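Local coordinates for serine protease inhibitor 2 (Anopheles gambiae, PDB 3PZF), which inhibits the clip-domain serine proteases CLIPB9, CLIPB10 and CLIPB4, thereby preventing phenoloxidase activation and restraining melanization in mosquito hemolymph, at residues A109-V114 and M135-S140; T150-V155 and R164-P169; Y215-G220 and N282-K287. All coordinates share one frame; numbering follows the deposited sequence.

Contact 1 (A109-V114 and M135-S140)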
ATOM      1  N   ALA A 109       4.450  -5.587   8.138  1.00 25.73           N
ATOM      2  CA  ALA A 109       5.205  -5.510   9.388  1.00 27.97           C
ATOM      3  C   ALA A 109       5.168  -4.093   9.926  1.00 23.99           C
ATOM      4  O   ALA A 109       5.378  -3.128   9.182  1.00 22.77           O
ATOM      5  CB  ALA A 109       6.633  -5.973   9.191  1.00 35.36           C
ATOM      6  N   THR A 110       4.923  -3.973  11.230  1.00 22.52           N
ATOM      7  CA  THR A 110       4.732  -2.668  11.836  1.00 19.87           C
ATOM      8  C   THR A 110       5.384  -2.680  13.215  1.00 28.98           C
ATOM      9  O   THR A 110       5.188  -3.620  13.989  1.00 29.22           O
ATOM     10  CB  THR A 110       3.203  -2.353  12.007  1.00 22.16           C
ATOM     11  OG1 THR A 110       2.529  -2.429  10.752  1.00 23.16           O
ATOM     12  CG2 THR A 110       2.977  -0.956  12.622  1.00 26.07           C
ATOM     13  N   ASN A 111       6.158  -1.639  13.517  1.00 24.40           N
ATOM     14  CA  ASN A 111       6.879  -1.535  14.787  0.50 26.42           C
ATOM     15  C   ASN A 111       6.900  -0.089  15.284  1.00 26.70           C
ATOM     16  O   ASN A 111       7.245   0.814  14.523  1.00 29.61           O
ATOM     17  CB  ASN A 111       8.337  -2.003  14.588  0.50 27.86           C
ATOM     18  CG  ASN A 111       9.020  -2.439  15.882  0.50 35.61           C
ATOM     19  OD1 ASN A 111       8.716  -1.947  16.973  0.50 36.67           O
ATOM     20  ND2 ASN A 111       9.985  -3.352  15.751  0.50 30.93           N
ATOM     21  N   PHE A 112       6.569   0.124  16.554  1.00 25.15           N
ATOM     22  CA  PHE A 112       6.918   1.374  17.224  1.00 21.03           C
ATOM     23  C   PHE A 112       8.325   1.214  17.811  1.00 31.74           C
ATOM     24  O   PHE A 112       8.569   0.290  18.571  1.00 32.73           O
ATOM     25  CB  PHE A 112       6.014   1.672  18.404  1.00 22.49           C
ATOM     26  CG  PHE A 112       4.589   2.009  18.052  1.00 27.70           C
ATOM     27  CD1 PHE A 112       4.166   3.332  18.007  1.00 23.27           C
ATOM     28  CD2 PHE A 112       3.650   1.001  17.874  1.00 23.68           C
ATOM     29  CE1 PHE A 112       2.829   3.632  17.723  1.00 23.90           C
ATOM     30  CE2 PHE A 112       2.319   1.306  17.628  1.00 26.87           C
ATOM     31  CZ  PHE A 112       1.914   2.622  17.561  1.00 24.70           C
ATOM     32  N   PHE A 113       9.235   2.109  17.458  1.00 26.20           N
ATOM     33  CA  PHE A 113      10.572   2.146  18.068  1.00 32.24           C
ATOM     34  C   PHE A 113      10.578   3.277  19.099  1.00 28.80           C
ATOM     35  O   PHE A 113      10.483   4.456  18.748  1.00 32.56           O
ATOM     36  CB  PHE A 113      11.634   2.353  16.979  1.00 30.98           C
ATOM     37  CG  PHE A 113      11.757   1.186  16.017  1.00 30.35           C
ATOM     38  CD1 PHE A 113      12.488   0.064  16.374  1.00 35.91           C
ATOM     39  CD2 PHE A 113      11.106   1.190  14.779  1.00 27.67           C
ATOM     40  CE1 PHE A 113      12.604  -1.008  15.525  1.00 36.52           C
ATOM     41  CE2 PHE A 113      11.221   0.112  13.918  1.00 31.62           C
ATOM     42  CZ  PHE A 113      11.964  -0.989  14.287  1.00 33.31           C
ATOM     43  N   VAL A 114      10.688   2.914  20.378  1.00 26.69           N
ATOM     44  CA  VAL A 114      10.357   3.813  21.463  1.00 28.46           C
ATOM     45  C   VAL A 114      11.633   4.102  22.217  1.00 31.08           C
ATOM     46  O   VAL A 114      12.404   3.183  22.459  1.00 40.02           O
ATOM     47  CB  VAL A 114       9.318   3.154  22.405  1.00 29.29           C
ATOM     48  CG1 VAL A 114       8.953   4.072  23.521  1.00 33.20           C
ATOM     49  CG2 VAL A 114       8.037   2.763  21.603  1.00 27.81           C
ATOM     50  N   MET A 135       4.345  -4.619  16.710  1.00 25.95           N
ATOM     51  CA  MET A 135       5.140  -4.775  17.926  1.00 29.02           C
ATOM     52  C   MET A 135       5.755  -3.440  18.338  1.00 29.27           C
ATOM     53  O   MET A 135       5.665  -2.459  17.595  1.00 27.62           O
ATOM     54  CB  MET A 135       6.230  -5.822  17.709  1.00 33.04           C
ATOM     55  CG  MET A 135       5.673  -7.223  17.520  1.00 53.15           C
ATOM     56  SD  MET A 135       6.925  -8.526  17.502  1.00 81.10           S
ATOM     57  CE  MET A 135       6.892  -9.005  15.767  1.00 79.76           C
ATOM     58  N   LEU A 136       6.328  -3.419  19.542  1.00 28.80           N
ATOM     59  CA  LEU A 136       7.051  -2.269  20.053  1.00 30.96           C
ATOM     60  C   LEU A 136       8.399  -2.732  20.571  1.00 32.69           C
ATOM     61  O   LEU A 136       8.499  -3.744  21.269  1.00 40.28           O
ATOM     62  CB  LEU A 136       6.267  -1.595  21.186  1.00 30.47           C
ATOM     63  CG  LEU A 136       4.850  -1.176  20.772  1.00 32.17           C
ATOM     64  CD1 LEU A 136       3.805  -2.239  21.160  1.00 29.11           C
ATOM     65  CD2 LEU A 136       4.481   0.162  21.385  1.00 27.35           C
ATOM     66  N   GLU A 137       9.418  -1.950  20.260  1.00 30.40           N
ATOM     67  CA  GLU A 137      10.796  -2.248  20.659  1.00 39.04           C
ATOM     68  C   GLU A 137      11.455  -1.003  21.237  1.00 37.35           C
ATOM     69  O   GLU A 137      11.214   0.098  20.762  1.00 34.93           O
ATOM     70  CB  GLU A 137      11.538  -2.688  19.403  1.00 49.32           C
ATOM     71  CG  GLU A 137      12.926  -3.235  19.606  1.00 62.60           C
ATOM     72  CD  GLU A 137      13.487  -3.777  18.302  1.00 62.78           C
ATOM     73  OE1 GLU A 137      14.698  -3.618  18.068  1.00 70.41           O
ATOM     74  OE2 GLU A 137      12.704  -4.356  17.513  1.00 58.07           O
ATOM     75  N   LYS A 138      12.313  -1.177  22.240  1.00 36.04           N
ATOM     76  CA  LYS A 138      13.022  -0.058  22.867  1.00 38.07           C
ATOM     77  C   LYS A 138      14.337   0.199  22.140  1.00 38.97           C
ATOM     78  O   LYS A 138      15.067  -0.725  21.807  1.00 42.00           O
ATOM     79  CB  LYS A 138      13.319  -0.347  24.346  1.00 53.88           C
ATOM     80  CG  LYS A 138      12.131  -0.849  25.159  1.00 59.86           C
ATOM     81  CD  LYS A 138      10.925   0.092  25.082  1.00 55.15           C
ATOM     82  CE  LYS A 138      11.235   1.469  25.658  1.00 52.32           C
ATOM     83  NZ  LYS A 138      11.671   1.418  27.074  1.00 51.07           N
ATOM     84  N   VAL A 139      14.624   1.466  21.887  1.00 39.99           N
ATOM     85  CA  VAL A 139      15.892   1.876  21.311  1.00 39.27           C
ATOM     86  C   VAL A 139      16.355   3.111  22.048  1.00 40.30           C
ATOM     87  O   VAL A 139      15.625   3.657  22.869  1.00 40.55           O
ATOM     88  CB  VAL A 139      15.743   2.232  19.827  1.00 42.74           C
ATOM     89  CG1 VAL A 139      15.248   1.021  19.032  1.00 41.04           C
ATOM     90  CG2 VAL A 139      14.785   3.407  19.660  1.00 39.22           C
ATOM     91  N   SER A 140      17.574   3.555  21.749  1.00 40.62           N
ATOM     92  CA  SER A 140      18.103   4.762  22.358  0.50 46.60           C
ATOM     93  C   SER A 140      18.387   5.789  21.277  1.00 42.91           C
ATOM     94  O   SER A 140      19.366   5.669  20.534  1.00 43.68           O
ATOM     95  CB  SER A 140      19.394   4.460  23.107  0.50 53.09           C
ATOM     96  OG  SER A 140      19.916   5.651  23.659  0.50 57.54           O
TER
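Phe112 and Leu136 form the close-packed part of a parallel strand pair, their side chains packed flank to flank. CG is anti to the carbonyl carbon in both (chi1 -69° in Phe112, -56° in Leu136), which starts the two off in the same direction: Leu136 CD2 reaches Phe112 CB at 3.7 Å and leans obliquely on the ring. Val114, on the same face, adds a longer contact with Leu136. Five backbone hydrogen bonds join the strands, from Met135 N to Thr110 O at one end to Val139 N to Val114 O (2.9 Å) at the other. The Glu137 N to Phe112 O bond, also 2.9 Å, is nearly linear. Leu136 CA and Lys138 CA supplement them with CA-H...O contacts to Phe112 O and Val114 O.

On the other face Val139 CG1 meets Phe113 CD1 at 3.9 Å, while the extended Glu137 runs beside the ring, its OE2 3.9 Å from Phe113 CE1 and its carboxylate turned 68° from the ring plane. The solvent side is looser. Met135 leaves the sheet on the side that carries Phe113, and its thioether then turns off from strand 105-115. Lys138 bends at each torsion beyond CG, leaving CE 4.1 Å from Val114 CG1 while NZ bonds to the carbonyls of Asp116 and Ile118.

The strands belong to the beta-alpha-beta unit 105-115, 122-132, 134-139 at the margin of serpin sheet A. Helix 122-132 touches Phe112 and Leu136, helix 144-158 covers Phe113 on the other face, and strand 177-188 hydrogen-bonds to the far edge of 105-115.

Contact 2 (T150-V155 and R164-P169)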
ATOM      1  N   THR A 150      19.362  -0.526  13.835  1.00 43.47           N
ATOM      2  CA  THR A 150      18.384  -1.434  14.394  1.00 38.43           C
ATOM      3  C   THR A 150      17.120  -1.428  13.531  1.00 39.69           C
ATOM      4  O   THR A 150      16.608  -2.482  13.162  1.00 37.97           O
ATOM      5  CB  THR A 150      18.054  -1.061  15.833  1.00 41.10           C
ATOM      6  OG1 THR A 150      19.234  -1.223  16.644  1.00 46.27           O
ATOM      7  CG2 THR A 150      16.955  -1.955  16.361  1.00 43.84           C
ATOM      8  N   ILE A 151      16.626  -0.237  13.212  1.00 37.71           N
ATOM      9  CA  ILE A 151      15.414  -0.110  12.412  1.00 32.99           C
ATOM     10  C   ILE A 151      15.617  -0.704  11.013  1.00 33.70           C
ATOM     11  O   ILE A 151      14.759  -1.416  10.508  1.00 32.84           O
ATOM     12  CB  ILE A 151      14.963   1.360  12.322  1.00 35.33           C
ATOM     13  CG1 ILE A 151      14.517   1.838  13.715  1.00 35.49           C
ATOM     14  CG2 ILE A 151      13.813   1.507  11.280  1.00 32.25           C
ATOM     15  CD1 ILE A 151      14.288   3.320  13.826  1.00 35.22           C
ATOM     16  N   ASN A 152      16.765  -0.434  10.399  1.00 36.76           N
ATOM     17  CA  ASN A 152      17.010  -0.918   9.049  1.00 35.70           C
ATOM     18  C   ASN A 152      17.164  -2.434   8.994  1.00 34.66           C
ATOM     19  O   ASN A 152      16.658  -3.074   8.072  1.00 35.51           O
ATOM     20  CB  ASN A 152      18.197  -0.185   8.421  1.00 41.10           C
ATOM     21  CG  ASN A 152      17.882   1.276   8.165  1.00 40.01           C
ATOM     22  OD1 ASN A 152      16.721   1.636   7.964  1.00 36.83           O
ATOM     23  ND2 ASN A 152      18.894   2.115   8.176  1.00 43.59           N
ATOM     24  N   ASN A 153      17.794  -3.021  10.005  1.00 38.50           N
ATOM     25  CA  ASN A 153      17.918  -4.470  10.044  1.00 41.09           C
ATOM     26  C   ASN A 153      16.544  -5.112  10.258  1.00 40.39           C
ATOM     27  O   ASN A 153      16.279  -6.198   9.769  1.00 37.65           O
ATOM     28  CB  ASN A 153      18.913  -4.908  11.126  1.00 48.05           C
ATOM     29  CG  ASN A 153      20.349  -4.499  10.800  1.00 70.22           C
ATOM     30  OD1 ASN A 153      20.654  -4.080   9.677  1.00 67.34           O
ATOM     31  ND2 ASN A 153      21.239  -4.629  11.780  1.00 69.23           N
ATOM     32  N   TRP A 154      15.665  -4.421  10.977  1.00 35.51           N
ATOM     33  CA  TRP A 154      14.319  -4.910  11.203  1.00 38.17           C
ATOM     34  C   TRP A 154      13.553  -4.905   9.880  1.00 39.13           C
ATOM     35  O   TRP A 154      12.813  -5.843   9.565  1.00 34.32           O
ATOM     36  CB  TRP A 154      13.620  -4.044  12.258  1.00 33.56           C
ATOM     37  CG  TRP A 154      12.195  -4.411  12.508  1.00 35.54           C
ATOM     38  CD1 TRP A 154      11.719  -5.320  13.417  1.00 35.65           C
ATOM     39  CD2 TRP A 154      11.056  -3.871  11.841  1.00 35.79           C
ATOM     40  NE1 TRP A 154      10.344  -5.388  13.338  1.00 37.28           N
ATOM     41  CE2 TRP A 154       9.910  -4.500  12.385  1.00 33.39           C
ATOM     42  CE3 TRP A 154      10.888  -2.914  10.836  1.00 29.39           C
ATOM     43  CZ2 TRP A 154       8.628  -4.199  11.963  1.00 31.87           C
ATOM     44  CZ3 TRP A 154       9.608  -2.613  10.421  1.00 29.70           C
ATOM     45  CH2 TRP A 154       8.495  -3.258  10.973  1.00 32.43           C
ATOM     46  N   VAL A 155      13.748  -3.854   9.091  1.00 30.87           N
ATOM     47  CA  VAL A 155      13.089  -3.766   7.780  1.00 31.20           C
ATOM     48  C   VAL A 155      13.523  -4.942   6.898  1.00 31.10           C
ATOM     49  O   VAL A 155      12.684  -5.613   6.279  1.00 32.97           O
ATOM     50  CB  VAL A 155      13.390  -2.411   7.090  1.00 33.67           C
ATOM     51  CG1 VAL A 155      13.099  -2.470   5.573  1.00 31.34           C
ATOM     52  CG2 VAL A 155      12.591  -1.292   7.763  1.00 32.77           C
ATOM     53  N   ARG A 164      15.968  -2.858   2.479  1.00 33.95           N
ATOM     54  CA  ARG A 164      17.177  -2.923   3.293  1.00 42.46           C
ATOM     55  C   ARG A 164      17.303  -1.761   4.266  1.00 39.40           C
ATOM     56  O   ARG A 164      18.059  -1.839   5.221  1.00 37.49           O
ATOM     57  CB  ARG A 164      18.409  -2.904   2.384  1.00 44.66           C
ATOM     58  CG  ARG A 164      18.504  -4.051   1.394  1.00 51.82           C
ATOM     59  CD  ARG A 164      18.866  -5.355   2.085  1.00 66.31           C
ATOM     60  NE  ARG A 164      19.035  -6.445   1.125  1.00 74.33           N
ATOM     61  CZ  ARG A 164      19.811  -7.507   1.324  1.00 84.45           C
ATOM     62  NH1 ARG A 164      20.504  -7.632   2.450  1.00 86.97           N
ATOM     63  NH2 ARG A 164      19.900  -8.443   0.388  1.00 85.43           N
ATOM     64  N   GLU A 165      16.596  -0.666   4.015  1.00 36.94           N
ATOM     65  CA  GLU A 165      16.702   0.482   4.904  1.00 34.54           C
ATOM     66  C   GLU A 165      15.549   1.423   4.686  1.00 34.27           C
ATOM     67  O   GLU A 165      14.934   1.453   3.615  1.00 32.92           O
ATOM     68  CB  GLU A 165      18.005   1.250   4.675  1.00 41.98           C
ATOM     69  CG  GLU A 165      18.032   2.021   3.368  1.00 54.98           C
ATOM     70  CD  GLU A 165      18.336   1.125   2.176  1.00 70.23           C
ATOM     71  OE1 GLU A 165      17.753   1.337   1.083  1.00 61.17           O
ATOM     72  OE2 GLU A 165      19.175   0.212   2.337  1.00 78.53           O
ATOM     73  N   ILE A 166      15.275   2.217   5.705  1.00 32.96           N
ATOM     74  CA  ILE A 166      14.177   3.146   5.623  1.00 32.15           C
ATOM     75  C   ILE A 166      14.501   4.474   6.301  1.00 38.41           C
ATOM     76  O   ILE A 166      13.869   5.479   6.010  1.00 37.98           O
ATOM     77  CB  ILE A 166      12.911   2.517   6.211  1.00 29.43           C
ATOM     78  CG1 ILE A 166      11.684   3.369   5.896  1.00 29.33           C
ATOM     79  CG2 ILE A 166      13.045   2.330   7.726  1.00 28.52           C
ATOM     80  CD1 ILE A 166      10.365   2.615   6.166  1.00 24.26           C
ATOM     81  N   VAL A 167      15.499   4.502   7.180  1.00 35.91           N
ATOM     82  CA  VAL A 167      15.837   5.757   7.844  1.00 32.93           C
ATOM     83  C   VAL A 167      17.349   5.986   7.857  1.00 40.99           C
ATOM     84  O   VAL A 167      18.131   5.057   7.709  1.00 36.45           O
ATOM     85  CB  VAL A 167      15.331   5.811   9.314  1.00 33.52           C
ATOM     86  CG1 VAL A 167      13.803   5.709   9.392  1.00 38.06           C
ATOM     87  CG2 VAL A 167      16.007   4.725  10.160  1.00 37.76           C
ATOM     88  N   THR A 168      17.747   7.238   8.004  1.00 40.13           N
ATOM     89  CA  THR A 168      19.146   7.577   8.266  1.00 45.45           C
ATOM     90  C   THR A 168      19.208   8.203   9.651  1.00 48.29           C
ATOM     91  O   THR A 168      18.180   8.608  10.177  1.00 42.69           O
ATOM     92  CB  THR A 168      19.675   8.592   7.238  1.00 47.10           C
ATOM     93  OG1 THR A 168      18.944   9.817   7.366  1.00 50.33           O
ATOM     94  CG2 THR A 168      19.542   8.049   5.815  1.00 46.69           C
ATOM     95  N   PRO A 169      20.403   8.289  10.255  1.00 50.93           N
ATOM     96  CA  PRO A 169      20.465   8.988  11.542  1.00 54.78           C
ATOM     97  C   PRO A 169      19.771  10.361  11.505  1.00 56.07           C
ATOM     98  O   PRO A 169      19.120  10.755  12.480  1.00 47.88           O
ATOM     99  CB  PRO A 169      21.972   9.129  11.784  1.00 54.39           C
ATOM    100  CG  PRO A 169      22.555   7.916  11.102  1.00 54.29           C
ATOM    101  CD  PRO A 169      21.703   7.707   9.870  1.00 53.74           C
TER
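Asn152 meets the passing chain of residues 165-167 with both ends of its amide, whose CG stands anti to the carbonyl carbon (chi1 -68°). OD1 accepts two backbone N-H groups: Ile166 N at 2.7 Å, coming from above the carbonyl plane, and Val167 N at 3.2 Å, which lies in that plane on a lone pair. ND2 returns a nearly straight bond to Val167 O at 3.1 Å, with the acceptor in the amide plane. Three bonds thus fix the rotation of the group, and Glu165 CB packs against Asn152 CG at 3.5 Å.

Beside this polar grip, Ile166 CG2 touches Ile151 CG2 and Val155 CG2, each at 3.7 Å; the Val155 and Ile166 side chains cross at about a right angle. Ile151 CG2 also meets Val167 CG2 at 4.1 Å. Further out, Lys336 NZ binds Glu165 O, Phe334 packs on Ile166 and Val167, and Val180 lies against both Ile151 and Ile166, so strands 177-188 and 332-341 back the chain from the sheet side.

Tying helix 144-158 to the irregular chain that follows it, over the strands of sheet A, is characteristic of serpin helix F and its connection to the central strand 177-188.

Contact 3 (Y215-G220 and N282-K287)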
ATOM      1  N   TYR A 215       9.190  -4.738 -22.224  1.00 20.42           N
ATOM      2  CA  TYR A 215       7.765  -5.069 -22.159  1.00 19.51           C
ATOM      3  C   TYR A 215       7.511  -6.576 -22.177  1.00 26.04           C
ATOM      4  O   TYR A 215       8.364  -7.362 -22.581  1.00 25.88           O
ATOM      5  CB  TYR A 215       7.043  -4.426 -23.335  1.00 20.27           C
ATOM      6  CG  TYR A 215       6.849  -2.916 -23.224  1.00 22.39           C
ATOM      7  CD1 TYR A 215       5.656  -2.380 -22.724  1.00 22.11           C
ATOM      8  CD2 TYR A 215       7.864  -2.029 -23.656  1.00 22.97           C
ATOM      9  CE1 TYR A 215       5.451  -1.006 -22.650  1.00 18.75           C
ATOM     10  CE2 TYR A 215       7.681  -0.657 -23.595  1.00 28.18           C
ATOM     11  CZ  TYR A 215       6.474  -0.149 -23.108  1.00 23.83           C
ATOM     12  OH  TYR A 215       6.301   1.215 -23.036  1.00 25.03           O
ATOM     13  N   MET A 216       6.329  -6.966 -21.719  1.00 22.57           N
ATOM     14  CA  MET A 216       5.873  -8.348 -21.819  1.00 23.90           C
ATOM     15  C   MET A 216       4.470  -8.299 -22.403  1.00 23.05           C
ATOM     16  O   MET A 216       3.764  -7.326 -22.190  1.00 22.71           O
ATOM     17  CB  MET A 216       5.849  -9.017 -20.446  1.00 25.65           C
ATOM     18  CG  MET A 216       5.179  -8.204 -19.393  1.00 20.82           C
ATOM     19  SD  MET A 216       5.527  -8.972 -17.779  1.00 24.29           S
ATOM     20  CE  MET A 216       4.496  -7.967 -16.758  1.00 24.48           C
ATOM     21  N   GLU A 217       4.109  -9.314 -23.188  1.00 23.61           N
ATOM     22  CA  GLU A 217       2.863  -9.312 -23.976  1.00 22.52           C
ATOM     23  C   GLU A 217       2.243 -10.682 -23.926  1.00 22.47           C
ATOM     24  O   GLU A 217       2.960 -11.681 -24.029  1.00 27.09           O
ATOM     25  CB  GLU A 217       3.180  -8.989 -25.448  1.00 22.88           C
ATOM     26  CG  GLU A 217       3.914  -7.684 -25.631  1.00 32.31           C
ATOM     27  CD  GLU A 217       4.365  -7.464 -27.070  1.00 36.06           C
ATOM     28  OE1 GLU A 217       3.557  -7.684 -28.008  1.00 32.45           O
ATOM     29  OE2 GLU A 217       5.539  -7.089 -27.253  1.00 31.40           O
ATOM     30  N   GLN A 218       0.920 -10.746 -23.742  1.00 21.97           N
ATOM     31  CA  GLN A 218       0.215 -12.005 -23.970  1.00 24.81           C
ATOM     32  C   GLN A 218      -1.203 -11.785 -24.452  1.00 26.54           C
ATOM     33  O   GLN A 218      -1.731 -10.685 -24.333  1.00 23.25           O
ATOM     34  CB  GLN A 218       0.145 -12.823 -22.673  1.00 25.37           C
ATOM     35  CG  GLN A 218      -0.808 -12.258 -21.629  1.00 25.61           C
ATOM     36  CD  GLN A 218      -0.894 -13.214 -20.457  1.00 28.81           C
ATOM     37  OE1 GLN A 218      -1.432 -14.291 -20.602  1.00 28.25           O
ATOM     38  NE2 GLN A 218      -0.270 -12.870 -19.341  1.00 22.48           N
ATOM     39  N   ASN A 219      -1.809 -12.857 -24.969  1.00 24.52           N
ATOM     40  CA  ASN A 219      -3.248 -12.924 -25.211  1.00 25.03           C
ATOM     41  C   ASN A 219      -3.876 -13.752 -24.108  1.00 32.86           C
ATOM     42  O   ASN A 219      -3.410 -14.854 -23.819  1.00 35.36           O
ATOM     43  CB  ASN A 219      -3.530 -13.656 -26.516  1.00 34.11           C
ATOM     44  CG  ASN A 219      -3.018 -12.913 -27.705  1.00 35.95           C
ATOM     45  OD1 ASN A 219      -3.452 -11.787 -27.955  1.00 39.38           O
ATOM     46  ND2 ASN A 219      -2.093 -13.530 -28.462  1.00 35.32           N
ATOM     47  N   GLY A 220      -4.947 -13.254 -23.509  1.00 30.27           N
ATOM     48  CA  GLY A 220      -5.649 -14.061 -22.532  1.00 30.19           C
ATOM     49  C   GLY A 220      -7.070 -13.618 -22.302  1.00 35.85           C
ATOM     50  O   GLY A 220      -7.551 -12.676 -22.917  1.00 31.55           O
ATOM     51  N   ASN A 282      -5.472  -8.533 -25.554  1.00 23.76           N
ATOM     52  CA  ASN A 282      -4.023  -8.563 -25.769  1.00 25.23           C
ATOM     53  C   ASN A 282      -3.395  -7.519 -24.864  1.00 25.92           C
ATOM     54  O   ASN A 282      -3.682  -6.324 -25.004  1.00 22.02           O
ATOM     55  CB  ASN A 282      -3.640  -8.283 -27.219  1.00 24.36           C
ATOM     56  CG  ASN A 282      -2.136  -8.457 -27.437  1.00 25.67           C
ATOM     57  OD1 ASN A 282      -1.354  -7.569 -27.124  1.00 24.59           O
ATOM     58  ND2 ASN A 282      -1.740  -9.619 -27.942  1.00 30.35           N
ATOM     59  N   VAL A 283      -2.577  -7.982 -23.918  1.00 22.86           N
ATOM     60  CA  VAL A 283      -2.052  -7.160 -22.845  1.00 22.68           C
ATOM     61  C   VAL A 283      -0.574  -6.939 -23.066  1.00 23.58           C
ATOM     62  O   VAL A 283       0.178  -7.908 -23.212  1.00 21.49           O
ATOM     63  CB  VAL A 283      -2.180  -7.883 -21.471  1.00 23.01           C
ATOM     64  CG1 VAL A 283      -1.491  -7.083 -20.355  1.00 20.19           C
ATOM     65  CG2 VAL A 283      -3.660  -8.131 -21.134  1.00 21.35           C
ATOM     66  N   THR A 284      -0.180  -5.666 -23.122  1.00 17.86           N
ATOM     67  CA  THR A 284       1.239  -5.279 -23.128  1.00 19.82           C
ATOM     68  C   THR A 284       1.500  -4.410 -21.898  1.00 20.95           C
ATOM     69  O   THR A 284       0.814  -3.392 -21.714  1.00 22.84           O
ATOM     70  CB  THR A 284       1.591  -4.437 -24.390  1.00 20.34           C
ATOM     71  OG1 THR A 284       1.330  -5.200 -25.565  1.00 23.87           O
ATOM     72  CG2 THR A 284       3.104  -4.042 -24.386  1.00 23.60           C
ATOM     73  N   LEU A 285       2.478  -4.808 -21.076  1.00 19.99           N
ATOM     74  CA  LEU A 285       2.822  -4.099 -19.839  1.00 17.60           C
ATOM     75  C   LEU A 285       4.324  -3.939 -19.773  1.00 19.83           C
ATOM     76  O   LEU A 285       5.065  -4.855 -20.167  1.00 22.64           O
ATOM     77  CB  LEU A 285       2.412  -4.877 -18.604  1.00 20.72           C
ATOM     78  CG  LEU A 285       0.897  -4.935 -18.333  1.00 23.27           C
ATOM     79  CD1 LEU A 285       0.692  -5.900 -17.186  1.00 24.03           C
ATOM     80  CD2 LEU A 285       0.399  -3.551 -17.951  1.00 22.22           C
ATOM     81  N   PRO A 286       4.773  -2.787 -19.269  1.00 18.88           N
ATOM     82  CA  PRO A 286       6.214  -2.640 -19.058  1.00 21.18           C
ATOM     83  C   PRO A 286       6.589  -3.321 -17.757  1.00 21.96           C
ATOM     84  O   PRO A 286       5.823  -3.238 -16.789  1.00 20.28           O
ATOM     85  CB  PRO A 286       6.402  -1.125 -18.937  1.00 23.32           C
ATOM     86  CG  PRO A 286       5.084  -0.625 -18.377  1.00 18.57           C
ATOM     87  CD  PRO A 286       4.025  -1.552 -18.963  1.00 20.64           C
ATOM     88  N   LYS A 287       7.721  -3.996 -17.725  1.00 21.78           N
ATOM     89  CA  LYS A 287       8.198  -4.584 -16.485  1.00 25.21           C
ATOM     90  C   LYS A 287       8.753  -3.464 -15.601  1.00 23.26           C
ATOM     91  O   LYS A 287       9.256  -2.451 -16.103  1.00 21.38           O
ATOM     92  CB  LYS A 287       9.252  -5.654 -16.784  1.00 26.70           C
ATOM     93  CG  LYS A 287       8.643  -6.872 -17.508  1.00 25.72           C
ATOM     94  CD  LYS A 287       9.623  -8.007 -17.712  1.00 37.48           C
ATOM     95  CE  LYS A 287      10.505  -7.763 -18.942  1.00 42.90           C
ATOM     96  NZ  LYS A 287      11.470  -8.885 -19.197  1.00 50.48           N
TER
HETATM   97  O   HOH W   1      11.117  -8.263 -22.044  1.00 38.86           O
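Tyr215 lays its ring across Pro286 at one end of an antiparallel pair. The two side chains cross obliquely, and Pro286 CB sits over the ring face in a CH-pi contact, 4.2 Å from the centroid and 3.8 Å from CE1 of Tyr215. Thr284 comes in at the same ring from a slanting direction, its CG2 3.5 Å from Tyr215 CD1. With OG1 beside the backbone N (chi1 -60°), Thr284 turns that hydroxyl toward Glu217 CG; these two side chains run alongside each other in the same direction. The Glu217 carboxylate finds its charge partner in Lys201, with Asn199 as a second donor, and Tyr215 OH is bonded to Pro202 O.

At the opposite end Asn282 ND2 donates to Asn219 OD1 at 2.8 Å. The amides are turned 65° apart; the donor stands well above the carbonyl plane of Asn219, while the acceptor stays close to the plane of the Asn282 amide.

The paired parts of strands 211-227 and 277-295 are neighbours in serpin sheet C, with strand 366-369 bound to the other edge of 277-295 through Asn282 and Thr284. Four backbone bonds join the hydrogen-bonded pairs Met216-Leu285 and Gln218-Val283.

On the reverse face Met216 takes CG between the backbone N and carbonyl carbon (chi1 48°) and then extends, bringing CE to 4.2 Å from Leu285 CB. Its sulphur, SD, rests 3.8 Å from Lys287 CG. Lys287 NZ donates to a water at 2.9 Å, which also lies within bonding distance of Tyr215 O, and forms a salt bridge with Glu343, the residue directly before the hinge of the reactive-centre loop.

Contacts 1 and 2 are direct neighbours, their centres 12 Å apart: strand 134-139 leads into helix 144-158, and Phe113 CD2 of contact 1 packs on Ile151 CG1 of contact 2 at 3.6 Å. Contact 3 is on the opposite side of the chain's centre from contact 1, about 42 Å between centres and 24 Å between nearest atoms; for contact 2 these are about 36 and 19 Å. Strand 177-188, flanking both contacts 1 and 2, also pairs with hinge residues Gly345 and Ser346, consistent with partial insertion of the hinge into sheet A. Contact 3 approaches the hinge's beginning through Glu343. The probable reactive bond, Lys359-Phe360, lies in an unmodelled part of the loop.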